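Local coordinates for SPbeta prophage-derived aminoglycoside N(3')-acetyltransferase-like protein YokD (Bacillus subtilis, PDB 2NYG) that binds coenzyme A and, as a member of the antibiotic N-acetyltransferase family, may contribute to antibiotic resistance, possibly by acetylating aminoglycosides, at residues Gln16-Asp21 and Val50-Ala55; Ser76-Trp81 and Arg209-Tyr214; Tyr189-Gln194 and Phe258-Phe263. All blocks are in the same frame, centred on the assembly; numbering follows the deposited sequence.

Contact 1 (Gln16-Asp21 and Val50-Ala55)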
loop_
_atom_site.group_PDB
_atom_site.type_symbol
_atom_site.label_atom_id
_atom_site.label_comp_id
_atom_site.label_asym_id
_atom_site.label_seq_id
_atom_site.Cartn_x
_atom_site.Cartn_y
_atom_site.Cartn_z
ATOM N N GLN A 16 2.137 -1.556 -21.682
ATOM C CA GLN A 16 1.704 -1.495 -23.070
ATOM C C GLN A 16 0.809 -2.642 -23.506
ATOM O O GLN A 16 -0.160 -2.432 -24.236
ATOM C CB GLN A 16 2.925 -1.462 -23.983
ATOM C CG GLN A 16 2.609 -1.322 -25.467
ATOM C CD GLN A 16 3.812 -1.655 -26.333
ATOM O OE1 GLN A 16 4.949 -1.365 -25.954
ATOM N NE2 GLN A 16 3.561 -2.257 -27.503
ATOM N N SER A 17 1.145 -3.857 -23.089
ATOM C CA SER A 17 0.351 -5.006 -23.486
ATOM C C SER A 17 -0.968 -4.994 -22.736
ATOM O O SER A 17 -1.967 -5.497 -23.238
ATOM C CB SER A 17 1.100 -6.315 -23.224
ATOM O OG SER A 17 0.976 -6.710 -21.877
ATOM N N ILE A 18 -0.960 -4.431 -21.532
ATOM C CA ILE A 18 -2.176 -4.339 -20.742
ATOM C C ILE A 18 -2.990 -3.194 -21.325
ATOM O O ILE A 18 -4.212 -3.253 -21.360
ATOM C CB ILE A 18 -1.880 -4.078 -19.229
ATOM C CG1 ILE A 18 -1.354 -5.351 -18.576
ATOM C CG2 ILE A 18 -3.126 -3.639 -18.500
ATOM C CD1 ILE A 18 -1.065 -5.204 -17.083
ATOM N N THR A 19 -2.310 -2.154 -21.790
ATOM C CA THR A 19 -2.993 -1.022 -22.388
ATOM C C THR A 19 -3.719 -1.531 -23.618
ATOM O O THR A 19 -4.874 -1.187 -23.864
ATOM C CB THR A 19 -2.019 0.083 -22.824
ATOM O OG1 THR A 19 -1.496 0.739 -21.672
ATOM C CG2 THR A 19 -2.723 1.116 -23.633
ATOM N N GLU A 20 -3.041 -2.367 -24.388
ATOM C CA GLU A 20 -3.631 -2.900 -25.594
ATOM C C GLU A 20 -4.866 -3.717 -25.251
ATOM O O GLU A 20 -5.932 -3.465 -25.786
ATOM C CB GLU A 20 -2.594 -3.750 -26.365
ATOM N N ASP A 21 -4.726 -4.680 -24.347
ATOM C CA ASP A 21 -5.845 -5.529 -23.952
ATOM C C ASP A 21 -7.012 -4.726 -23.447
ATOM O O ASP A 21 -8.151 -5.034 -23.745
ATOM C CB ASP A 21 -5.443 -6.512 -22.859
ATOM C CG ASP A 21 -4.283 -7.384 -23.258
ATOM O OD1 ASP A 21 -4.227 -7.832 -24.419
ATOM O OD2 ASP A 21 -3.420 -7.637 -22.400
ATOM N N VAL A 50 1.848 -0.653 -10.357
ATOM C CA VAL A 50 1.999 0.666 -10.975
ATOM C C VAL A 50 1.823 0.564 -12.487
ATOM O O VAL A 50 1.279 1.463 -13.112
ATOM C CB VAL A 50 3.384 1.358 -10.663
ATOM C CG1 VAL A 50 3.884 0.953 -9.298
ATOM C CG2 VAL A 50 4.395 1.060 -11.738
ATOM N N ALA A 51 2.265 -0.539 -13.074
ATOM C CA ALA A 51 2.128 -0.721 -14.504
ATOM C C ALA A 51 0.659 -0.889 -14.891
ATOM O O ALA A 51 0.246 -0.505 -15.987
ATOM C CB ALA A 51 2.929 -1.930 -14.952
ATOM N N VAL A 52 -0.137 -1.466 -13.996
ATOM C CA VAL A 52 -1.538 -1.669 -14.301
ATOM C C VAL A 52 -2.259 -0.351 -14.145
ATOM O O VAL A 52 -3.140 -0.034 -14.930
ATOM C CB VAL A 52 -2.186 -2.759 -13.380
ATOM C CG1 VAL A 52 -3.663 -2.982 -13.747
ATOM C CG2 VAL A 52 -1.431 -4.069 -13.536
ATOM N N ILE A 53 -1.869 0.426 -13.144
ATOM C CA ILE A 53 -2.496 1.715 -12.903
ATOM C C ILE A 53 -2.252 2.684 -14.056
ATOM O O ILE A 53 -3.134 3.427 -14.454
ATOM C CB ILE A 53 -1.953 2.364 -11.629
ATOM C CG1 ILE A 53 -2.285 1.496 -10.421
ATOM C CG2 ILE A 53 -2.515 3.770 -11.484
ATOM C CD1 ILE A 53 -1.624 1.963 -9.161
ATOM N N GLN A 54 -1.043 2.671 -14.594
ATOM C CA GLN A 54 -0.691 3.566 -15.677
ATOM C C GLN A 54 -1.363 3.150 -16.972
ATOM O O GLN A 54 -1.688 3.983 -17.812
ATOM C CB GLN A 54 0.819 3.588 -15.819
ATOM C CG GLN A 54 1.467 3.897 -14.499
ATOM C CD GLN A 54 2.964 3.972 -14.577
ATOM O OE1 GLN A 54 3.612 3.125 -15.190
ATOM N NE2 GLN A 54 3.530 4.980 -13.939
ATOM N N ALA A 55 -1.579 1.851 -17.122
ATOM C CA ALA A 55 -2.232 1.333 -18.307
ATOM C C ALA A 55 -3.685 1.793 -18.261
ATOM O O ALA A 55 -4.292 2.090 -19.286
ATOM C CB ALA A 55 -2.147 -0.192 -18.328
#
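Ile-18 faces Ala-55 and Val-52 with two different branches. Its CG2 lies 3.6 Å from CB of Ala-55, while its CD1, at the end of the other branch, comes to 3.7 Å from CG2 of Val-52. The torsions account for this split: CG1 stands beside the backbone N (chi1 -74°) and CD1 continues it in an extended line, which lets one residue touch two positions nearly a turn apart on the partner helix. The side chains of Ile-18 and Val-52 meet at a slant, and Val-52 offers the methyl that is anti to its carbonyl carbon. Thr-19 meets Ala-55 from a different direction. Its OG1 is 3.5 Å from both CA and CB of Ala-55, a van der Waals approach by a hydroxyl whose hydrogen-bond partner is the carbonyl O of Lys-15, one turn back in the chain. The small alanine allows close backbones here: the CA atoms of Thr-19 and Ala-55 are 4.8 Å apart, and the segment axes approach to 8.7 Å at a crossing angle of -42°. No hydrogen bond links the two segments, so the pairing is helix-helix packing through apolar and van der Waals contacts. Val-52 also touches Leu-39 and Ile-42 of the coenzyme A site and Ile-115 of helix 114-119. Ile-18 touches both helix 48-60 and Val-242 of strand 238-242, an edge strand of the mixed sheet within this chain.

Contact 2 (Ser76-Trp81 and Arg209-Tyr214)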
loop_
_atom_site.group_PDB
_atom_site.type_symbol
_atom_site.label_atom_id
_atom_site.label_comp_id
_atom_site.label_asym_id
_atom_site.label_seq_id
_atom_site.Cartn_x
_atom_site.Cartn_y
_atom_site.Cartn_z
ATOM N N SER A 76 -14.599 -0.950 12.483
ATOM C CA SER A 76 -15.967 -1.161 12.932
ATOM C C SER A 76 -16.033 -1.671 14.366
ATOM O O SER A 76 -15.008 -1.951 14.987
ATOM C CB SER A 76 -16.649 -2.159 11.994
ATOM O OG SER A 76 -15.805 -3.273 11.750
ATOM N N ASP A 77 -17.251 -1.786 14.882
ATOM C CA ASP A 77 -17.465 -2.282 16.232
ATOM C C ASP A 77 -16.994 -3.734 16.294
ATOM O O ASP A 77 -17.503 -4.589 15.573
ATOM C CB ASP A 77 -18.939 -2.194 16.586
ATOM C CG ASP A 77 -19.181 -2.358 18.059
ATOM O OD1 ASP A 77 -18.807 -3.426 18.595
ATOM O OD2 ASP A 77 -19.738 -1.417 18.674
ATOM N N PRO A 78 -16.029 -4.032 17.176
ATOM C CA PRO A 78 -15.461 -5.376 17.341
ATOM C C PRO A 78 -16.462 -6.524 17.500
ATOM O O PRO A 78 -16.147 -7.668 17.173
ATOM C CB PRO A 78 -14.548 -5.214 18.552
ATOM C CG PRO A 78 -15.275 -4.201 19.364
ATOM C CD PRO A 78 -15.672 -3.180 18.324
ATOM N N LYS A 79 -17.658 -6.219 18.000
ATOM C CA LYS A 79 -18.691 -7.238 18.177
ATOM C C LYS A 79 -18.977 -7.929 16.843
ATOM O O LYS A 79 -18.841 -9.150 16.722
ATOM C CB LYS A 79 -19.969 -6.607 18.711
ATOM N N GLU A 80 -19.364 -7.133 15.848
ATOM C CA GLU A 80 -19.690 -7.622 14.514
ATOM C C GLU A 80 -18.562 -8.417 13.884
ATOM O O GLU A 80 -18.764 -9.099 12.885
ATOM C CB GLU A 80 -20.053 -6.451 13.615
ATOM N N TRP A 81 -17.373 -8.326 14.469
ATOM C CA TRP A 81 -16.208 -9.029 13.947
ATOM C C TRP A 81 -16.365 -10.535 14.031
ATOM O O TRP A 81 -17.105 -11.037 14.873
ATOM C CB TRP A 81 -14.956 -8.608 14.713
ATOM C CG TRP A 81 -14.491 -7.217 14.418
ATOM C CD1 TRP A 81 -15.078 -6.314 13.582
ATOM C CD2 TRP A 81 -13.329 -6.573 14.953
ATOM N NE1 TRP A 81 -14.354 -5.145 13.561
ATOM C CE2 TRP A 81 -13.275 -5.276 14.394
ATOM C CE3 TRP A 81 -12.325 -6.968 15.849
ATOM C CZ2 TRP A 81 -12.255 -4.366 14.703
ATOM C CZ3 TRP A 81 -11.310 -6.064 16.156
ATOM C CH2 TRP A 81 -11.285 -4.777 15.583
ATOM N N ARG A 209 -10.702 12.930 18.181
ATOM C CA ARG A 209 -11.216 11.585 17.922
ATOM C C ARG A 209 -12.522 11.382 18.670
ATOM O O ARG A 209 -12.621 11.711 19.852
ATOM C CB ARG A 209 -10.210 10.533 18.363
ATOM C CG ARG A 209 -10.696 9.122 18.168
ATOM C CD ARG A 209 -9.657 8.148 18.659
ATOM N NE ARG A 209 -10.080 6.757 18.508
ATOM C CZ ARG A 209 -11.054 6.180 19.211
ATOM N NH1 ARG A 209 -11.722 6.865 20.128
ATOM N NH2 ARG A 209 -11.350 4.906 19.002
ATOM N N VAL A 210 -13.514 10.818 17.990
ATOM C CA VAL A 210 -14.839 10.622 18.577
ATOM C C VAL A 210 -15.568 9.395 18.037
ATOM O O VAL A 210 -16.110 9.454 16.935
ATOM C CB VAL A 210 -15.746 11.846 18.287
ATOM C CG1 VAL A 210 -17.171 11.539 18.661
ATOM C CG2 VAL A 210 -15.258 13.066 19.056
ATOM N N TRP A 211 -15.605 8.303 18.805
ATOM C CA TRP A 211 -16.301 7.091 18.362
ATOM C C TRP A 211 -17.766 7.416 18.091
ATOM O O TRP A 211 -18.506 7.764 19.002
ATOM C CB TRP A 211 -16.202 5.977 19.413
ATOM C CG TRP A 211 -16.938 4.730 19.004
ATOM C CD1 TRP A 211 -18.282 4.517 19.079
ATOM C CD2 TRP A 211 -16.382 3.558 18.372
ATOM N NE1 TRP A 211 -18.602 3.296 18.534
ATOM C CE2 TRP A 211 -17.458 2.685 18.093
ATOM C CE3 TRP A 211 -15.079 3.164 18.014
ATOM C CZ2 TRP A 211 -17.276 1.439 17.471
ATOM C CZ3 TRP A 211 -14.897 1.921 17.393
ATOM C CH2 TRP A 211 -15.996 1.076 17.129
ATOM N N LYS A 212 -18.177 7.290 16.833
ATOM C CA LYS A 212 -19.536 7.617 16.436
ATOM C C LYS A 212 -20.356 6.441 15.948
ATOM O O LYS A 212 -19.827 5.502 15.358
ATOM C CB LYS A 212 -19.507 8.688 15.345
ATOM C CG LYS A 212 -20.874 9.140 14.930
ATOM C CD LYS A 212 -20.805 10.180 13.846
ATOM C CE LYS A 212 -22.202 10.503 13.310
ATOM N NZ LYS A 212 -22.174 11.471 12.160
ATOM N N GLU A 213 -21.658 6.498 16.208
ATOM C CA GLU A 213 -22.563 5.445 15.775
ATOM C C GLU A 213 -23.480 5.967 14.683
ATOM O O GLU A 213 -24.000 7.080 14.760
ATOM C CB GLU A 213 -23.401 4.939 16.937
ATOM C CG GLU A 213 -22.636 4.070 17.899
ATOM C CD GLU A 213 -23.549 3.429 18.922
ATOM O OE1 GLU A 213 -24.682 3.941 19.114
ATOM O OE2 GLU A 213 -23.127 2.426 19.539
ATOM N N TYR A 214 -23.667 5.154 13.655
ATOM C CA TYR A 214 -24.514 5.528 12.541
ATOM C C TYR A 214 -25.326 4.312 12.097
ATOM O O TYR A 214 -25.017 3.162 12.463
ATOM C CB TYR A 214 -23.646 6.060 11.390
ATOM C CG TYR A 214 -22.620 5.075 10.867
ATOM C CD1 TYR A 214 -22.731 4.544 9.581
ATOM C CD2 TYR A 214 -21.554 4.658 11.662
ATOM C CE1 TYR A 214 -21.812 3.624 9.099
ATOM C CE2 TYR A 214 -20.626 3.733 11.191
ATOM C CZ TYR A 214 -20.763 3.221 9.905
ATOM O OH TYR A 214 -19.859 2.308 9.421
#
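The backbones of 76-81, in the loop after strand 65-69, and 209-214, on the three-stranded antiparallel sheet, stay well apart: their nearest CA atoms, those of Asp-77 and Glu-213, are 9.3 Å from each other, and Trp-211 bridges the gap from the break in strand 208-217, just before the strand resumes at Lys-212. No hydrogen bond crosses. Asp-77 forms an Asx turn, its OD1 accepting from N of Lys-79 at 3.1 Å through the anti lone pair. In Trp-211, CG is anti to the backbone N (chi1 178°), which carries the indole across the gap, and the ring arrives with its edge. CH2 lies 3.8 Å from CA of Asp-77 and 3.8 Å from O of Ser-76, both near the ring plane. The carboxylate of Asp-77 is turned 84° from the indole, its OD2 4.0 Å from CZ2 of Trp-211; Arg-95 of helix 93-96 gives this oxygen a long, weak ion pair and also touches Trp-211. Within the 76-81 segment, Trp-81 lays one face over CA of Pro-78. Ser-76 OG is also hydrogen-bonded to the carbonyl O of Val-73, and Trp-81 NE1 donates to that same OG at 3.0 Å, with the acceptor only 1° out of the indole plane.

Contact 3 (Tyr189-Gln194 and Phe258-Phe263)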
loop_
_atom_site.group_PDB
_atom_site.type_symbol
_atom_site.label_atom_id
_atom_site.label_comp_id
_atom_site.label_asym_id
_atom_site.label_seq_id
_atom_site.Cartn_x
_atom_site.Cartn_y
_atom_site.Cartn_z
ATOM N N TYR A 189 -30.707 0.035 -1.740
ATOM C CA TYR A 189 -31.316 1.211 -1.114
ATOM C C TYR A 189 -32.536 1.686 -1.932
ATOM O O TYR A 189 -33.135 2.727 -1.642
ATOM C CB TYR A 189 -30.315 2.364 -1.008
ATOM C CG TYR A 189 -29.089 2.109 -0.154
ATOM C CD1 TYR A 189 -28.009 1.375 -0.649
ATOM C CD2 TYR A 189 -28.976 2.660 1.127
ATOM C CE1 TYR A 189 -26.849 1.200 0.098
ATOM C CE2 TYR A 189 -27.814 2.492 1.885
ATOM C CZ TYR A 189 -26.755 1.759 1.357
ATOM O OH TYR A 189 -25.588 1.595 2.067
ATOM N N ARG A 190 -32.899 0.910 -2.948
ATOM C CA ARG A 190 -34.024 1.240 -3.814
ATOM C C ARG A 190 -35.084 0.134 -3.826
ATOM O O ARG A 190 -35.921 0.085 -4.728
ATOM C CB ARG A 190 -33.496 1.496 -5.230
ATOM C CG ARG A 190 -32.427 2.577 -5.258
ATOM C CD ARG A 190 -31.772 2.805 -6.615
ATOM N NE ARG A 190 -31.042 4.073 -6.614
ATOM C CZ ARG A 190 -30.317 4.547 -7.624
ATOM N NH1 ARG A 190 -30.200 3.858 -8.750
ATOM N NH2 ARG A 190 -29.720 5.725 -7.508
ATOM N N ILE A 191 -35.052 -0.740 -2.818
ATOM C CA ILE A 191 -35.998 -1.853 -2.719
ATOM C C ILE A 191 -36.778 -1.883 -1.403
ATOM O O ILE A 191 -36.348 -1.305 -0.408
ATOM C CB ILE A 191 -35.290 -3.209 -2.902
ATOM C CG1 ILE A 191 -34.284 -3.448 -1.778
ATOM C CG2 ILE A 191 -34.636 -3.252 -4.272
ATOM C CD1 ILE A 191 -33.921 -4.908 -1.577
ATOM N N PRO A 192 -37.940 -2.560 -1.385
ATOM C CA PRO A 192 -38.819 -2.685 -0.210
ATOM C C PRO A 192 -38.164 -3.282 1.031
ATOM O O PRO A 192 -38.386 -2.829 2.157
ATOM C CB PRO A 192 -39.964 -3.549 -0.727
ATOM C CG PRO A 192 -40.027 -3.158 -2.167
ATOM C CD PRO A 192 -38.579 -3.155 -2.570
ATOM N N TYR A 193 -37.360 -4.311 0.818
ATOM C CA TYR A 193 -36.676 -4.959 1.907
ATOM C C TYR A 193 -35.557 -4.083 2.449
ATOM O O TYR A 193 -34.834 -3.454 1.686
ATOM C CB TYR A 193 -36.105 -6.277 1.429
ATOM C CG TYR A 193 -35.223 -6.922 2.450
ATOM C CD1 TYR A 193 -35.744 -7.370 3.658
ATOM C CD2 TYR A 193 -33.855 -7.051 2.229
ATOM C CE1 TYR A 193 -34.928 -7.929 4.632
ATOM C CE2 TYR A 193 -33.026 -7.608 3.187
ATOM C CZ TYR A 193 -33.566 -8.045 4.394
ATOM O OH TYR A 193 -32.754 -8.579 5.374
ATOM N N GLN A 194 -35.417 -4.047 3.770
ATOM C CA GLN A 194 -34.369 -3.257 4.420
ATOM C C GLN A 194 -34.129 -3.600 5.870
ATOM O O GLN A 194 -34.938 -3.262 6.714
ATOM C CB GLN A 194 -34.686 -1.768 4.368
ATOM C CG GLN A 194 -34.175 -1.057 3.152
ATOM C CD GLN A 194 -34.240 0.448 3.288
ATOM O OE1 GLN A 194 -33.788 1.166 2.407
ATOM N NE2 GLN A 194 -34.806 0.930 4.389
ATOM N N PHE A 258 -30.956 -3.374 -13.020
ATOM C CA PHE A 258 -31.298 -4.789 -13.070
ATOM C C PHE A 258 -31.265 -5.405 -11.682
ATOM O O PHE A 258 -32.104 -6.229 -11.345
ATOM C CB PHE A 258 -30.333 -5.546 -13.972
ATOM C CG PHE A 258 -30.688 -6.988 -14.157
ATOM C CD1 PHE A 258 -31.578 -7.376 -15.152
ATOM C CD2 PHE A 258 -30.146 -7.963 -13.321
ATOM C CE1 PHE A 258 -31.927 -8.720 -15.315
ATOM C CE2 PHE A 258 -30.483 -9.307 -13.468
ATOM C CZ PHE A 258 -31.377 -9.690 -14.467
ATOM N N ALA A 259 -30.280 -5.001 -10.886
ATOM C CA ALA A 259 -30.128 -5.494 -9.526
ATOM C C ALA A 259 -31.380 -5.174 -8.710
ATOM O O ALA A 259 -31.875 -5.997 -7.935
ATOM C CB ALA A 259 -28.913 -4.856 -8.892
ATOM N N GLU A 260 -31.882 -3.962 -8.884
ATOM C CA GLU A 260 -33.070 -3.533 -8.183
ATOM C C GLU A 260 -34.212 -4.489 -8.512
ATOM O O GLU A 260 -34.805 -5.080 -7.620
ATOM C CB GLU A 260 -33.420 -2.093 -8.592
ATOM C CG GLU A 260 -34.803 -1.625 -8.180
ATOM C CD GLU A 260 -34.975 -0.136 -8.361
ATOM O OE1 GLU A 260 -34.435 0.405 -9.347
ATOM O OE2 GLU A 260 -35.651 0.500 -7.529
ATOM N N LYS A 261 -34.498 -4.658 -9.796
ATOM C CA LYS A 261 -35.578 -5.531 -10.224
ATOM C C LYS A 261 -35.439 -6.976 -9.762
ATOM O O LYS A 261 -36.392 -7.554 -9.231
ATOM C CB LYS A 261 -35.729 -5.448 -11.739
ATOM C CG LYS A 261 -36.192 -4.074 -12.155
ATOM C CD LYS A 261 -36.355 -3.919 -13.641
ATOM C CE LYS A 261 -36.977 -2.571 -13.937
ATOM N NZ LYS A 261 -37.331 -2.416 -15.367
ATOM N N TRP A 262 -34.263 -7.560 -9.947
ATOM C CA TRP A 262 -34.025 -8.925 -9.499
ATOM C C TRP A 262 -34.384 -8.992 -8.008
ATOM O O TRP A 262 -35.081 -9.901 -7.576
ATOM C CB TRP A 262 -32.559 -9.300 -9.707
ATOM C CG TRP A 262 -32.252 -10.738 -9.445
ATOM C CD1 TRP A 262 -32.123 -11.725 -10.372
ATOM C CD2 TRP A 262 -32.006 -11.347 -8.171
ATOM N NE1 TRP A 262 -31.801 -12.916 -9.759
ATOM C CE2 TRP A 262 -31.726 -12.713 -8.408
ATOM C CE3 TRP A 262 -31.993 -10.872 -6.854
ATOM C CZ2 TRP A 262 -31.435 -13.609 -7.375
ATOM C CZ3 TRP A 262 -31.703 -11.756 -5.828
ATOM C CH2 TRP A 262 -31.428 -13.112 -6.094
ATOM N N PHE A 263 -33.906 -8.029 -7.227
ATOM C CA PHE A 263 -34.204 -7.982 -5.798
ATOM C C PHE A 263 -35.703 -7.810 -5.522
ATOM O O PHE A 263 -36.278 -8.560 -4.737
ATOM C CB PHE A 263 -33.462 -6.818 -5.112
ATOM C CG PHE A 263 -32.001 -7.069 -4.857
ATOM C CD1 PHE A 263 -31.579 -8.246 -4.262
ATOM C CD2 PHE A 263 -31.047 -6.107 -5.178
ATOM C CE1 PHE A 263 -30.235 -8.466 -3.988
ATOM C CE2 PHE A 263 -29.702 -6.319 -4.908
ATOM C CZ PHE A 263 -29.296 -7.500 -4.312
#
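Ile-191 packs on helix 252-268 through its CG2, which lies 3.8 Å from CB of Phe-263 and 3.8 Å from the backbone O of Glu-260. Its CD1 adds a second touch, 4.0 Å from the same CB. CG1 sits between the backbone N and the carbonyl carbon (chi1 64°), which leaves CG2 beside the N and lets both branches reach the helix. The phenyl ring of Phe-263 leads away from the loop, and CB makes the closest approach. About one turn earlier, Glu-260 stretches an extended chain across to Arg-190, its OE2 lying 3.3 Å from CB of that residue. OE2 is also close to the backbone O of Arg-190, but both are acceptors, no hydrogen bond joins them, and at 2.6 Å resolution the closeness carries no weight. The charged groups do not meet, Arg-190 NH1 being 5.5 Å from Glu-260 OE1. The guanidinium has other partners: NE forms a salt bridge with Glu-157 OE2, and the group makes a cation-pi contact with Tyr-165, consistent with these holding the arginine's direction. Its side chain also touches Val-256. Ile-191 also touches Ile-264 and Asp-267, and Arg-220 touches both Ile-191 and Phe-263. The loop thus leads from helix 183-187 to strand 196-201 along one flank of the C-terminal helix 252-268, while Ala-259 and Trp-262 of that helix pack on helix 224-234.

How the contacts relate
Contact 1 closes first along the chain, bringing helix 15-25, the second helix of the chain, against helix 48-60 across 28 intervening residues that include strand 32-37. It is complete before contact 2 opens. Contact 2 spans 127 residues, from the loop after strand 65-69 to strand 208-217, and contact 3 begins inside that span: loop 189-194 precedes segment 209-214, but its partner on helix 252-268 follows it, closing a span of 63 residues. Contacts 2 and 3 therefore cross. Their nearest atoms are about 8 Å apart, without touching, and strand 196-201 leads from loop 189-194 into the small antiparallel sheet. Contact 1, about 39 and 36 Å from them between centres, lies opposite both across the chain's centre.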